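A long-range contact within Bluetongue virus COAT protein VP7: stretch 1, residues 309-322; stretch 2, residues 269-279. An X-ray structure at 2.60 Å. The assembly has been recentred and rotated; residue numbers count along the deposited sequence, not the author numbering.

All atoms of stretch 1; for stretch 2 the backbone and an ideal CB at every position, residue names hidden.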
# COMPACT_ATOMS: atom_id res chain seq x y z
N THR A 309 -0.82 -13.06 15.48
CA THR A 309 -0.88 -14.37 14.85
C THR A 309 -0.48 -14.31 13.37
O THR A 309 0.21 -15.19 12.87
CB THR A 309 -2.29 -14.96 14.99
OG1 THR A 309 -2.65 -15.05 16.39
CG2 THR A 309 -2.37 -16.31 14.37
N LEU A 310 -0.91 -13.26 12.67
CA LEU A 310 -0.56 -13.12 11.27
C LEU A 310 0.93 -12.90 11.15
O LEU A 310 1.57 -13.59 10.34
CB LEU A 310 -1.33 -11.96 10.59
CG LEU A 310 -2.82 -12.27 10.44
CD1 LEU A 310 -3.56 -11.02 10.11
CD2 LEU A 310 -3.06 -13.35 9.41
N LEU A 311 1.49 -11.98 11.93
CA LEU A 311 2.93 -11.71 11.87
C LEU A 311 3.76 -12.96 12.20
O LEU A 311 4.67 -13.34 11.46
CB LEU A 311 3.31 -10.59 12.82
CG LEU A 311 2.67 -9.29 12.39
CD1 LEU A 311 3.17 -8.20 13.29
CD2 LEU A 311 3.02 -9.01 10.92
N LEU A 312 3.39 -13.60 13.30
CA LEU A 312 4.05 -14.81 13.74
C LEU A 312 3.95 -15.93 12.67
O LEU A 312 4.95 -16.59 12.33
CB LEU A 312 3.44 -15.22 15.09
CG LEU A 312 4.18 -14.99 16.43
CD1 LEU A 312 5.11 -13.84 16.41
CD2 LEU A 312 3.18 -14.83 17.55
N LEU A 313 2.76 -16.11 12.09
CA LEU A 313 2.59 -17.14 11.06
C LEU A 313 3.38 -16.82 9.79
O LEU A 313 3.89 -17.72 9.15
CB LEU A 313 1.13 -17.28 10.71
CG LEU A 313 0.48 -18.63 10.93
CD1 LEU A 313 -0.86 -18.54 10.24
CD2 LEU A 313 1.30 -19.78 10.36
N SER A 314 3.48 -15.54 9.43
CA SER A 314 4.22 -15.13 8.24
C SER A 314 5.70 -15.49 8.40
O SER A 314 6.32 -16.04 7.48
CB SER A 314 4.07 -13.63 8.03
OG SER A 314 4.65 -13.29 6.79
N THR A 315 6.25 -15.20 9.58
CA THR A 315 7.62 -15.56 9.87
C THR A 315 7.77 -17.09 9.83
O THR A 315 8.70 -17.62 9.20
CB THR A 315 8.03 -15.03 11.24
OG1 THR A 315 7.81 -13.62 11.27
CG2 THR A 315 9.52 -15.28 11.50
N LEU A 316 6.85 -17.82 10.46
CA LEU A 316 6.93 -19.28 10.42
C LEU A 316 6.92 -19.80 8.98
O LEU A 316 7.58 -20.80 8.67
CB LEU A 316 5.81 -19.92 11.22
CG LEU A 316 5.82 -21.45 11.35
CD1 LEU A 316 6.97 -21.87 12.24
CD2 LEU A 316 4.50 -21.92 11.99
N ALA A 317 6.23 -19.09 8.09
CA ALA A 317 6.18 -19.51 6.68
C ALA A 317 7.56 -19.36 6.08
O ALA A 317 7.99 -20.19 5.27
CB ALA A 317 5.21 -18.71 5.90
N ASP A 318 8.25 -18.29 6.45
CA ASP A 318 9.61 -18.10 5.94
C ASP A 318 10.53 -19.20 6.46
O ASP A 318 11.34 -19.74 5.71
CB ASP A 318 10.16 -16.77 6.36
CG ASP A 318 9.47 -15.61 5.69
OD1 ASP A 318 8.98 -15.76 4.54
OD2 ASP A 318 9.49 -14.54 6.31
N VAL A 319 10.39 -19.55 7.74
CA VAL A 319 11.20 -20.63 8.32
C VAL A 319 10.90 -21.92 7.55
O VAL A 319 11.82 -22.63 7.16
CB VAL A 319 10.89 -20.86 9.81
CG1 VAL A 319 11.58 -22.14 10.29
CG2 VAL A 319 11.39 -19.68 10.63
N TYR A 320 9.62 -22.17 7.29
CA TYR A 320 9.21 -23.37 6.55
C TYR A 320 9.93 -23.40 5.23
O TYR A 320 10.42 -24.45 4.76
CB TYR A 320 7.71 -23.32 6.28
CG TYR A 320 7.17 -24.57 5.61
CD1 TYR A 320 6.73 -25.66 6.37
CD2 TYR A 320 7.10 -24.66 4.20
CE1 TYR A 320 6.21 -26.84 5.75
CE2 TYR A 320 6.59 -25.83 3.58
CZ TYR A 320 6.15 -26.90 4.36
OH TYR A 320 5.65 -28.04 3.76
N THR A 321 9.93 -22.26 4.58
CA THR A 321 10.58 -22.16 3.30
C THR A 321 12.07 -22.48 3.34
O THR A 321 12.55 -23.14 2.42
CB THR A 321 10.24 -20.78 2.65
OG1 THR A 321 8.99 -20.91 1.97
CG2 THR A 321 11.29 -20.32 1.66
N VAL A 322 12.82 -22.01 4.36
CA VAL A 322 14.24 -22.34 4.41
C VAL A 322 14.55 -23.74 4.96
O VAL A 322 15.37 -24.42 4.38
CB VAL A 322 15.13 -21.22 5.02
CG1 VAL A 322 14.40 -19.90 5.00
CG2 VAL A 322 15.62 -21.56 6.34
N UNK A 269 1.67 -13.57 2.40
CA UNK A 269 2.63 -14.62 2.68
C UNK A 269 1.97 -15.78 3.42
O UNK A 269 2.20 -16.93 3.08
CB UNK A 269 3.80 -14.07 3.49
N UNK A 270 1.18 -15.48 4.45
CA UNK A 270 0.47 -16.50 5.25
C UNK A 270 -0.51 -17.33 4.42
O UNK A 270 -0.60 -18.54 4.58
CB UNK A 270 -0.29 -15.83 6.40
N UNK A 271 -1.27 -16.68 3.54
CA UNK A 271 -2.25 -17.40 2.74
C UNK A 271 -1.75 -18.04 1.47
O UNK A 271 -2.52 -18.68 0.76
CB UNK A 271 -3.39 -16.44 2.37
N UNK A 272 -0.47 -17.89 1.17
CA UNK A 272 0.08 -18.55 -0.01
C UNK A 272 0.04 -20.04 0.23
O UNK A 272 0.09 -20.55 1.38
CB UNK A 272 1.50 -18.08 -0.31
N UNK A 273 0.00 -20.75 -0.88
CA UNK A 273 -0.11 -22.18 -0.87
C UNK A 273 1.13 -22.92 -0.38
O UNK A 273 1.03 -23.69 0.60
CB UNK A 273 -0.46 -22.66 -2.28
N UNK A 274 2.26 -22.70 -1.07
CA UNK A 274 3.56 -23.35 -0.81
C UNK A 274 3.47 -24.82 -1.24
O UNK A 274 3.99 -25.21 -2.30
CB UNK A 274 3.95 -23.24 0.67
N UNK A 275 2.73 -25.61 -0.47
CA UNK A 275 2.50 -27.00 -0.80
C UNK A 275 1.37 -27.47 0.11
O UNK A 275 0.91 -26.71 1.01
CB UNK A 275 3.76 -27.85 -0.63
N UNK A 276 1.00 -28.73 -0.04
CA UNK A 276 -0.10 -29.26 0.75
C UNK A 276 0.08 -29.28 2.23
O UNK A 276 -0.89 -29.14 2.97
CB UNK A 276 -0.40 -30.69 0.30
N UNK A 277 1.32 -29.45 2.67
CA UNK A 277 1.59 -29.50 4.10
C UNK A 277 1.43 -28.10 4.71
O UNK A 277 0.72 -27.92 5.72
CB UNK A 277 2.99 -30.05 4.36
N UNK A 278 2.01 -27.10 4.07
CA UNK A 278 1.90 -25.76 4.60
C UNK A 278 0.43 -25.34 4.58
O UNK A 278 -0.10 -24.75 5.54
CB UNK A 278 2.77 -24.78 3.80
N UNK A 279 -0.21 -25.63 3.46
CA UNK A 279 -1.59 -25.31 3.30
C UNK A 279 -2.42 -25.98 4.42
O UNK A 279 -3.22 -25.31 5.12
CB UNK A 279 -2.07 -25.74 1.91

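Position 269 lies on a helical turn, and its CB points toward stretch 1, 3.5 Å from Ser 314 OG. So close to a hydroxyl, a short or medium polar side chain would suit: serine, asparagine or aspartate. It is Asn 269, whose amide reaches between Ser 314 and Ala 317; the amide is probably turned over in the model.

At 270, still helical, CB points sideways, yet its ideal position is 4.7 Å from Leu 313 CD1 and 4.8 Å from Leu 310 CD2. The CA atoms of 270 and Ser 314 are 5.0 Å apart, which favours a compact apolar residue such as alanine, valine or isoleucine. Val 270 fits: CG1 lies 3.7 Å from Leu 313 CD1, while CG2 packs 3.5 Å from Leu 310 O.

Position 271 points away, so only a long side chain could return to stretch 1. Tyr 271 does so lightly, CE2 lying 4.5 Å from Leu 310 CD2. Positions 272 and 273, out of reach, are Ser 272 and Phe 273.

Position 274 has a positive phi (71°), a conformation easiest for glycine, asparagine or aspartate. But its CB points toward stretch 1, 4.7 Å from Tyr 320 CE2, with the Thr 321 hydroxyl and the Asp 318 carboxylate farther on, an invitation to a long donor such as lysine or arginine. Arg 274 donates from NE to Thr 321 OG1 (3.1 Å) and lays one guanidinium face over Ala 317 CB. Its NH2 is 4.0 Å from Asp 318 OD1, beyond a salt bridge.

Position 275 immediately precedes a helix, and its CB is 4.8 Å from Tyr 320 OH. Aspartate, asparagine, serine or threonine could cap the helix, and an acceptor could also meet the phenol. Asp 275 does both: OD1 accepts from the backbone N of 278 (2.9 Å), and OD2 accepts from Tyr 320 OH (2.9 Å).

At 277, CB comes 3.4 Å from Tyr 320 OH, favouring a small or beta-branched side chain. Thr 277 places CG2 at the edge of the tyrosine ring.

Position 278 faces a hollow among Leu 313, Leu 316, Ala 317 and Tyr 320, suited to a large apolar or aromatic residue. Trp 278 fills it as a knob: CH2 is 3.5 Å from Leu 313 CD2, Ala 317 CA lies over one ring face, and its own CB covers a face of Tyr 320. Positions 276, pointing away, and 279, out of reach, are His 276 and His 279.

Stretch 2 (269-279) NVYSFRDHTWH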
# COMPACT_ATOMS: atom_id res chain seq x y z
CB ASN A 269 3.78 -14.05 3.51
CG ASN A 269 4.94 -15.03 3.65
OD1 ASN A 269 5.53 -15.18 4.72
ND2 ASN A 269 5.26 -15.73 2.56
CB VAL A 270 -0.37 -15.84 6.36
CG1 VAL A 270 -1.31 -16.85 6.99
CG2 VAL A 270 0.52 -15.14 7.39
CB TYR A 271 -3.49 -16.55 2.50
CG TYR A 271 -4.30 -16.30 3.76
CD1 TYR A 271 -5.14 -17.27 4.28
CD2 TYR A 271 -4.21 -15.08 4.45
CE1 TYR A 271 -5.87 -17.07 5.47
CE2 TYR A 271 -4.93 -14.87 5.65
CZ TYR A 271 -5.75 -15.87 6.14
OH TYR A 271 -6.48 -15.67 7.30
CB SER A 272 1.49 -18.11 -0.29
OG SER A 272 1.45 -16.79 -0.73
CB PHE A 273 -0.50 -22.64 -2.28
CG PHE A 273 -0.64 -24.13 -2.42
CD1 PHE A 273 -1.59 -24.83 -1.65
CD2 PHE A 273 0.16 -24.83 -3.32
CE1 PHE A 273 -1.74 -26.22 -1.77
CE2 PHE A 273 0.04 -26.23 -3.45
CZ PHE A 273 -0.93 -26.92 -2.67
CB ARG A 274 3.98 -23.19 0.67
CG ARG A 274 4.66 -21.86 0.85
CD ARG A 274 4.87 -21.49 2.27
NE ARG A 274 5.92 -20.48 2.37
CZ ARG A 274 5.70 -19.17 2.42
NH1 ARG A 274 4.44 -18.74 2.40
NH2 ARG A 274 6.73 -18.32 2.39
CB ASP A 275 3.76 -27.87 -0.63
CG ASP A 275 4.35 -27.84 0.80
OD1 ASP A 275 3.61 -27.89 1.82
OD2 ASP A 275 5.58 -27.79 0.90
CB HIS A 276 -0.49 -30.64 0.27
CG HIS A 276 -1.02 -30.65 -1.13
ND1 HIS A 276 -0.21 -30.85 -2.23
CD2 HIS A 276 -2.26 -30.40 -1.62
CE1 HIS A 276 -0.93 -30.72 -3.33
NE2 HIS A 276 -2.18 -30.45 -2.99
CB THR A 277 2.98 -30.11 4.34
OG1 THR A 277 2.99 -31.44 3.81
CG2 THR A 277 3.29 -30.17 5.83
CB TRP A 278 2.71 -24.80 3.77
CG TRP A 278 2.42 -23.41 4.17
CD1 TRP A 278 1.69 -22.49 3.47
CD2 TRP A 278 2.74 -22.82 5.41
NE1 TRP A 278 1.52 -21.36 4.23
CE2 TRP A 278 2.15 -21.54 5.43
CE3 TRP A 278 3.46 -23.26 6.53
CZ2 TRP A 278 2.26 -20.68 6.53
CZ3 TRP A 278 3.57 -22.42 7.63
CH2 TRP A 278 2.97 -21.13 7.62
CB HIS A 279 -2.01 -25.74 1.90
CG HIS A 279 -3.38 -25.30 1.53
ND1 HIS A 279 -3.74 -23.97 1.49
CD2 HIS A 279 -4.52 -26.00 1.31
CE1 HIS A 279 -5.04 -23.87 1.28
NE2 HIS A 279 -5.53 -25.09 1.17
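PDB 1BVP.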